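Local coordinates for avidin-related protein 4/5 (Gallus gallus, PDB 2OF8) that probably binds biotin and its derivatives with high affinity as a tetrameric, avidin-like barrel protein, here holding a biotin p-nitroanilide, at residues I104-D107 against W108-T111. The protein carries 2 engineered substitutions. Sequence-based numbering, arbitrary orientation.
Sequences ISYD and WKAT. With BNI (5-(2-oxo-hexahydro-thieno[3,4-D]imidazol-6-yl)-pentanoic acid (4-nitro-phenyl)-amide), chain L; FMT (formic acid), chain J.
The short 3-10 helical turn in the loop between strands 89-98 and 111-120 of the avidin barrel carries Trp108, which this chain lends to the biotin site of a second subunit, and the turn is built by i to i+3 backbone bonds. Lys109 N donates to Tyr106 O at 3.2 Å and Ala110 N to Asp107 O at 3.1 Å. A water bridges a longer step, donating to Ile104 O and accepting from Trp108 N, 3.0 Å away. Trp108 suits its place because a broad, largely apolar indole can reach past the turn: with CG between the backbone N and the carbonyl carbon (chi1 67°), its six-membered ring meets the ligand obliquely, CZ3 lying 3.6 Å from C2 of the biotin ring system. Its pyrrole end stays with its own chain, where Ser105 O lies in the ring plane, 3.3 Å from CD1. Val37 of the second subunit also packs on this indole. Replacing the indole with the single methyl of an alanine is likely to strip the biotin rings of this contact and open a gap beside Val37 of the second subunit. Asp107 has CG anti to the backbone N (chi1 180°), and OD1 of its carboxylate makes a salt bridge with Arg98 that ties the turn to strand 89-98. The small methyl of Ala110 fits a buried position, its CB 3.4 Å from Asp107 O and against Val101. That same oxygen accepts from a second water, which also hydrogen-bonds Thr111 OG1. Lys109 and Tyr106 run side by side in the same direction; a lysine suits this place because its long methylene chain, here extended, can lie beside an aromatic ring, bringing CE obliquely to within 3.8 Å of Tyr106 CD1.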
loop_
_atom_site.group_PDB
_atom_site.type_symbol
_atom_site.label_atom_id
_atom_site.label_comp_id
_atom_site.label_asym_id
_atom_site.label_seq_id
_atom_site.Cartn_x
_atom_site.Cartn_y
_atom_site.Cartn_z
ATOM N N ILE A 104 13.246 -12.646 -9.814
ATOM C CA ILE A 104 13.235 -11.778 -8.649
ATOM C C ILE A 104 13.718 -10.358 -8.929
ATOM O O ILE A 104 13.365 -9.445 -8.192
ATOM C CB ILE A 104 14.032 -12.430 -7.487
ATOM C CG1 ILE A 104 13.669 -11.776 -6.152
ATOM C CG2 ILE A 104 15.540 -12.371 -7.744
ATOM C CD1 ILE A 104 14.069 -12.598 -4.961
ATOM N N SER A 105 14.495 -10.161 -9.997
ATOM C CA SER A 105 14.953 -8.821 -10.375
ATOM C C SER A 105 13.800 -7.886 -10.765
ATOM O O SER A 105 13.959 -6.665 -10.731
ATOM C CB SER A 105 15.995 -8.887 -11.502
ATOM O OG SER A 105 15.394 -9.102 -12.759
ATOM N N TYR A 106 12.656 -8.464 -11.135
ATOM C CA TYR A 106 11.457 -7.699 -11.475
ATOM C C TYR A 106 10.445 -7.608 -10.331
ATOM O O TYR A 106 9.399 -6.986 -10.480
ATOM C CB TYR A 106 10.767 -8.342 -12.672
ATOM C CG TYR A 106 11.595 -8.351 -13.931
ATOM C CD1 TYR A 106 11.741 -7.199 -14.695
ATOM C CD2 TYR A 106 12.220 -9.514 -14.372
ATOM C CE1 TYR A 106 12.492 -7.200 -15.860
ATOM C CE2 TYR A 106 12.972 -9.526 -15.542
ATOM C CZ TYR A 106 13.103 -8.368 -16.277
ATOM O OH TYR A 106 13.854 -8.375 -17.434
ATOM N N ASP A 107 10.752 -8.222 -9.197
ATOM C CA ASP A 107 9.807 -8.287 -8.080
ATOM C C ASP A 107 9.301 -6.910 -7.637
ATOM O O ASP A 107 8.134 -6.765 -7.251
ATOM C CB ASP A 107 10.445 -9.010 -6.903
ATOM C CG ASP A 107 9.523 -9.099 -5.732
ATOM O OD1 ASP A 107 8.601 -9.937 -5.775
ATOM O OD2 ASP A 107 9.647 -8.340 -4.751
ATOM N N TRP A 108 10.172 -5.907 -7.695
ATOM C CA TRP A 108 9.854 -4.577 -7.197
ATOM C C TRP A 108 8.616 -3.970 -7.842
ATOM O O TRP A 108 7.940 -3.172 -7.201
ATOM C CB TRP A 108 11.048 -3.635 -7.401
ATOM C CG TRP A 108 11.328 -3.351 -8.838
ATOM C CD1 TRP A 108 12.113 -4.086 -9.678
ATOM C CD2 TRP A 108 10.803 -2.274 -9.620
ATOM N NE1 TRP A 108 12.101 -3.538 -10.936
ATOM C CE2 TRP A 108 11.306 -2.424 -10.930
ATOM C CE3 TRP A 108 9.946 -1.199 -9.351
ATOM C CZ2 TRP A 108 10.993 -1.536 -11.958
ATOM C CZ3 TRP A 108 9.631 -0.330 -10.373
ATOM C CH2 TRP A 108 10.154 -0.500 -11.659
ATOM N N LYS A 109 8.319 -4.322 -9.091
ATOM C CA LYS A 109 7.220 -3.696 -9.825
ATOM C C LYS A 109 5.945 -4.538 -9.841
ATOM O O LYS A 109 5.001 -4.192 -10.532
ATOM C CB LYS A 109 7.639 -3.359 -11.265
ATOM C CG LYS A 109 7.881 -4.556 -12.172
ATOM C CD LYS A 109 8.271 -4.121 -13.574
ATOM C CE LYS A 109 8.457 -5.306 -14.494
ATOM N NZ LYS A 109 8.855 -4.867 -15.857
ATOM N N ALA A 110 5.914 -5.624 -9.071
ATOM C CA ALA A 110 4.861 -6.625 -9.200
ATOM C C ALA A 110 3.636 -6.441 -8.310
ATOM O O ALA A 110 2.745 -7.280 -8.363
ATOM C CB ALA A 110 5.442 -8.006 -8.949
ATOM N N THR A 111 3.580 -5.402 -7.478
ATOM C CA THR A 111 2.463 -5.256 -6.550
ATOM C C THR A 111 1.773 -3.915 -6.702
ATOM O O THR A 111 2.364 -2.864 -6.475
ATOM C CB THR A 111 2.906 -5.436 -5.099
ATOM O OG1 THR A 111 3.598 -6.687 -4.955
ATOM C CG2 THR A 111 1.684 -5.536 -4.179
HETATM C C1 BNI L . 9.417 3.946 -13.770
HETATM C C10 BNI L . 10.231 5.065 -13.106
HETATM C C9 BNI L . 11.289 4.548 -12.136
HETATM C C8 BNI L . 10.646 3.853 -10.939
HETATM C C7 BNI L . 11.708 3.231 -10.061
HETATM C C2 BNI L . 11.097 2.590 -8.761
HETATM C C6 BNI L . 10.377 2.513 -6.326
HETATM C C4 BNI L . 12.057 1.635 -7.985
HETATM C C5 BNI L . 11.548 1.570 -6.533
HETATM C C3 BNI L . 13.751 2.266 -6.571
HETATM O O2 BNI L . 9.971 2.911 -14.125
HETATM O O3 BNI L . 14.879 2.644 -6.160
HETATM N N1 BNI L . 12.713 1.962 -5.784
HETATM N N2 BNI L . 13.422 2.123 -7.846
HETATM S S1 BNI L . 10.659 3.860 -7.525
HETATM N N17 BNI L . 8.093 4.090 -13.905
HETATM C C18 BNI L . 7.108 3.366 -14.518
HETATM C C20 BNI L . 6.086 3.988 -15.302
HETATM C C21 BNI L . 5.067 3.175 -15.924
HETATM C C22 BNI L . 5.073 1.722 -15.754
HETATM C C23 BNI L . 6.104 1.110 -14.962
HETATM C C24 BNI L . 7.104 1.911 -14.344
HETATM N N25 BNI L . 3.997 0.876 -16.407
HETATM O O26 BNI L . 3.127 1.368 -17.076
HETATM O O27 BNI L . 3.979 -0.315 -16.286
HETATM C C FMT J . 13.780 -15.982 -9.923
HETATM O O1 FMT J . 14.677 -15.303 -9.415
HETATM O O2 FMT J . 13.994 -16.938 -10.671
HETATM O O HOH W 1 13.115 -6.554 -7.420
HETATM O O HOH W 2 6.322 -6.419 -5.148
#